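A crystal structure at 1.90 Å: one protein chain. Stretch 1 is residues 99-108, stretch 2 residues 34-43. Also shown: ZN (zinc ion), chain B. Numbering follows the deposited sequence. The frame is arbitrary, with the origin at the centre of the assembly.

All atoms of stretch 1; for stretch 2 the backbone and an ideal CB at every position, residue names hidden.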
# COMPACT_ATOMS: atom_id res chain seq x y z
N ARG A 99 8.03 9.58 -1.37
CA ARG A 99 6.78 9.96 -2.01
C ARG A 99 6.38 8.88 -3.00
O ARG A 99 7.22 8.12 -3.47
CB ARG A 99 6.91 11.30 -2.75
CG ARG A 99 7.17 12.49 -1.85
CD ARG A 99 7.53 13.75 -2.64
NE ARG A 99 6.51 14.13 -3.62
CZ ARG A 99 6.64 15.13 -4.50
NH1 ARG A 99 7.74 15.87 -4.51
NH2 ARG A 99 5.66 15.40 -5.35
N TYR A 100 5.09 8.79 -3.33
CA TYR A 100 4.79 8.03 -4.53
C TYR A 100 5.01 8.96 -5.71
O TYR A 100 4.81 10.17 -5.60
CB TYR A 100 3.40 7.37 -4.54
CG TYR A 100 2.12 8.18 -4.45
CD1 TYR A 100 1.64 8.91 -5.53
CD2 TYR A 100 1.32 8.09 -3.32
CE1 TYR A 100 0.43 9.61 -5.45
CE2 TYR A 100 0.12 8.76 -3.23
CZ TYR A 100 -0.33 9.51 -4.29
OH TYR A 100 -1.53 10.18 -4.18
N ALA A 101 5.51 8.39 -6.80
CA ALA A 101 6.12 9.17 -7.86
C ALA A 101 5.08 10.01 -8.59
O ALA A 101 3.99 9.54 -8.91
CB ALA A 101 6.82 8.25 -8.85
N ASN A 102 5.44 11.27 -8.86
CA ASN A 102 4.61 12.14 -9.69
C ASN A 102 5.08 12.17 -11.14
O ASN A 102 4.55 12.95 -11.94
CB ASN A 102 4.58 13.55 -9.09
CG ASN A 102 5.80 14.40 -9.47
OD1 ASN A 102 6.85 13.89 -9.86
ND2 ASN A 102 5.65 15.71 -9.34
N SER A 103 6.04 11.32 -11.51
CA SER A 103 6.46 11.21 -12.90
C SER A 103 6.35 9.76 -13.36
O SER A 103 6.64 8.83 -12.60
CB SER A 103 7.88 11.76 -13.11
OG SER A 103 8.86 10.81 -12.75
N TYR A 104 5.92 9.59 -14.60
CA TYR A 104 5.58 8.26 -15.11
C TYR A 104 6.80 7.35 -15.15
O TYR A 104 6.73 6.18 -14.74
CB TYR A 104 4.94 8.41 -16.50
CG TYR A 104 4.54 7.12 -17.16
CD1 TYR A 104 3.32 6.52 -16.89
CD2 TYR A 104 5.38 6.50 -18.09
CE1 TYR A 104 2.95 5.34 -17.51
CE2 TYR A 104 5.02 5.33 -18.71
CZ TYR A 104 3.81 4.76 -18.43
OH TYR A 104 3.45 3.58 -19.05
N ASN A 105 7.93 7.86 -15.64
CA ASN A 105 9.13 7.03 -15.76
C ASN A 105 9.64 6.59 -14.39
O ASN A 105 10.08 5.45 -14.23
CB ASN A 105 10.22 7.77 -16.52
CG ASN A 105 9.95 7.82 -18.01
OD1 ASN A 105 9.17 7.02 -18.54
ND2 ASN A 105 10.59 8.76 -18.71
N GLN A 106 9.62 7.50 -13.41
CA GLN A 106 10.06 7.12 -12.07
C GLN A 106 9.12 6.10 -11.44
O GLN A 106 9.56 5.19 -10.74
CB GLN A 106 10.15 8.36 -11.18
CG GLN A 106 10.50 8.05 -9.72
CD GLN A 106 11.87 7.46 -9.58
OE1 GLN A 106 12.75 7.73 -10.39
NE2 GLN A 106 12.06 6.63 -8.56
N ALA A 107 7.81 6.26 -11.67
CA ALA A 107 6.84 5.32 -11.12
C ALA A 107 7.06 3.90 -11.61
O ALA A 107 6.77 2.94 -10.90
CB ALA A 107 5.42 5.76 -11.47
N LEU A 108 7.56 3.76 -12.84
CA LEU A 108 7.73 2.45 -13.46
C LEU A 108 9.20 2.09 -13.63
O LEU A 108 9.59 1.46 -14.60
CB LEU A 108 6.99 2.41 -14.79
CG LEU A 108 5.49 2.69 -14.65
CD1 LEU A 108 4.80 2.62 -16.00
CD2 LEU A 108 4.86 1.71 -13.67
N UNK A 34 -3.87 -0.28 -4.35
CA UNK A 34 -3.34 0.98 -4.87
C UNK A 34 -3.98 2.14 -4.10
O UNK A 34 -5.20 2.28 -4.10
CB UNK A 34 -3.60 1.11 -6.37
N UNK A 35 -3.14 2.93 -3.43
CA UNK A 35 -3.59 4.07 -2.63
C UNK A 35 -3.19 5.39 -3.30
O UNK A 35 -2.07 5.51 -3.80
CB UNK A 35 -3.01 3.99 -1.22
N UNK A 36 -4.08 6.38 -3.25
CA UNK A 36 -3.68 7.73 -3.66
C UNK A 36 -4.53 8.75 -2.91
O UNK A 36 -5.64 8.45 -2.48
CB UNK A 36 -3.82 7.91 -5.17
N UNK A 37 -3.99 9.96 -2.73
CA UNK A 37 -4.71 10.97 -1.96
C UNK A 37 -5.47 11.96 -2.84
O UNK A 37 -5.93 12.98 -2.33
CB UNK A 37 -3.73 11.73 -1.06
N UNK A 38 -5.60 11.68 -4.13
CA UNK A 38 -6.36 12.58 -4.99
C UNK A 38 -5.64 13.85 -5.39
O UNK A 38 -6.29 14.84 -5.73
CB UNK A 38 -7.67 12.96 -4.29
N UNK A 39 -4.30 13.86 -5.37
CA UNK A 39 -3.56 15.08 -5.66
C UNK A 39 -3.59 15.44 -7.14
O UNK A 39 -3.26 16.58 -7.49
CB UNK A 39 -2.11 14.93 -5.19
N UNK A 40 -3.95 14.51 -8.03
CA UNK A 40 -4.03 14.81 -9.45
C UNK A 40 -3.22 13.82 -10.26
O UNK A 40 -2.89 12.72 -9.80
CB UNK A 40 -3.55 16.24 -9.73
N UNK A 41 -2.91 14.21 -11.50
CA UNK A 41 -2.20 13.35 -12.43
C UNK A 41 -0.69 13.51 -12.33
O UNK A 41 -0.16 14.07 -11.36
CB UNK A 41 -2.66 13.64 -13.86
N UNK A 42 0.00 13.03 -13.36
CA UNK A 42 1.46 13.18 -13.41
C UNK A 42 1.86 14.65 -13.34
O UNK A 42 1.22 15.51 -13.95
CB UNK A 42 2.02 12.55 -14.68
N UNK A 43 2.92 14.93 -12.59
CA UNK A 43 3.36 16.28 -12.34
C UNK A 43 2.76 16.94 -11.12
O UNK A 43 3.25 18.00 -10.70
CB UNK A 43 3.05 17.14 -13.57
ZN ZN B . -1.26 -2.14 -7.68

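Position 34 lies in a strand, and its ideal CB has nothing of stretch 1 within 5.5 Å. The visible clue is the zinc ion, which favours an acid, histidine or cysteine. The residue is Asp34, whose OD1 binds the metal at 2.0 Å from ZN. At position 35 CA-to-CB points sideways and the ideal CB has nothing of stretch 1 within 5.5 Å, although its backbone O comes 4.0 Å from Tyr100 CE2; many side chains would do. It is Phe35, whose ring leads away.

At position 36 the ideal CB is 3.4 Å from Tyr100 OH, so a side chain must start beside the hydroxyl and turn off; small or polar residues would suit. Asn36 does this, its end leading away, and Asn36 OD1 accepts from the backbone N of position 38 at 2.8 Å, bracing the turn that follows.

Position 37 offers its backbone N to Tyr100 OH, whatever the side chain, and its CB lies 4.1 Å from the same oxygen. A short polar group such as Asn, Asp or Ser could exploit the hydroxyl. Asn37 is found: Asn37 N donates to Tyr100 OH (2.9 Å, 164°), near the plane of the ring at its edge, and Asn37 OD1 lies 3.1 Å from Tyr100 OH. Asn37 OD1 also accepts a weak bond from the backbone N of position 39 at 3.1 Å.

Position 38 points away, and its positive phi of 77° favours glycine, although Asn or Asp could be accommodated; it is Gly38. Position 39 points toward stretch 1, with its CB 4.9 Å from Tyr100 OH. A small polar residue would leave space for a water, and Ser39 does so: one water lies 2.7 Å from Ser39 OG and 2.6 Å from Tyr100 OH, bridging the two hydroxyls.

Position 40, at phi/psi 127/-161, would jam a CB against the preceding carbonyl O, and is Gly40. Position 41 has room for a CB and nothing of stretch 1 nearby, so many residues would fit; it is Gly41.

Position 42 has its CB 3.8 Å from Asn102 O and 4.9 Å from Tyr104 N, beside the start of the helix. A large flat or apolar side chain could cover that surface. Trp42 lays its six-membered ring under Tyr104 CA, 3.8 Å from the ring centroid, while the Tyr104 ring meets its face edge-on, with planes at 90°. Ala107 CB packs 3.7 Å from Trp42 CH2.

Position 43 has a phi of 90°, and a CB would jam against the preceding carbonyl O. Gly43 resolves this, and Gly43 N donates to Asn102 O at 2.6 Å, fastening the two backbones.

Stretch 2 (34-43) DFNNGSGGWG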
# COMPACT_ATOMS: atom_id res chain seq x y z
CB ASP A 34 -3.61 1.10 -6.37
CG ASP A 34 -2.90 0.02 -7.17
OD1 ASP A 34 -1.89 -0.50 -6.67
OD2 ASP A 34 -3.33 -0.29 -8.30
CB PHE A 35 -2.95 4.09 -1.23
CG PHE A 35 -3.34 2.94 -0.35
CD1 PHE A 35 -4.66 2.54 -0.22
CD2 PHE A 35 -2.37 2.27 0.38
CE1 PHE A 35 -5.01 1.50 0.62
CE2 PHE A 35 -2.70 1.22 1.21
CZ PHE A 35 -4.02 0.84 1.34
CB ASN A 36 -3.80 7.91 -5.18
CG ASN A 36 -5.23 8.23 -5.63
OD1 ASN A 36 -5.61 9.40 -5.75
ND2 ASN A 36 -6.02 7.20 -5.90
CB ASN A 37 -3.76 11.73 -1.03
CG ASN A 37 -2.92 12.77 -1.75
OD1 ASN A 37 -2.72 12.72 -2.97
ND2 ASN A 37 -2.41 13.74 -0.98
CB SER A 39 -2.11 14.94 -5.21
OG SER A 39 -1.36 14.15 -6.13
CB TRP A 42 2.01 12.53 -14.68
CG TRP A 42 1.63 11.09 -14.82
CD1 TRP A 42 0.83 10.55 -15.78
CD2 TRP A 42 2.03 10.01 -13.96
NE1 TRP A 42 0.71 9.19 -15.58
CE2 TRP A 42 1.43 8.83 -14.47
CE3 TRP A 42 2.83 9.92 -12.82
CZ2 TRP A 42 1.61 7.58 -13.87
CZ3 TRP A 42 3.01 8.67 -12.23
CH2 TRP A 42 2.40 7.52 -12.75
O HOH W 1 -2.04 11.59 -6.34
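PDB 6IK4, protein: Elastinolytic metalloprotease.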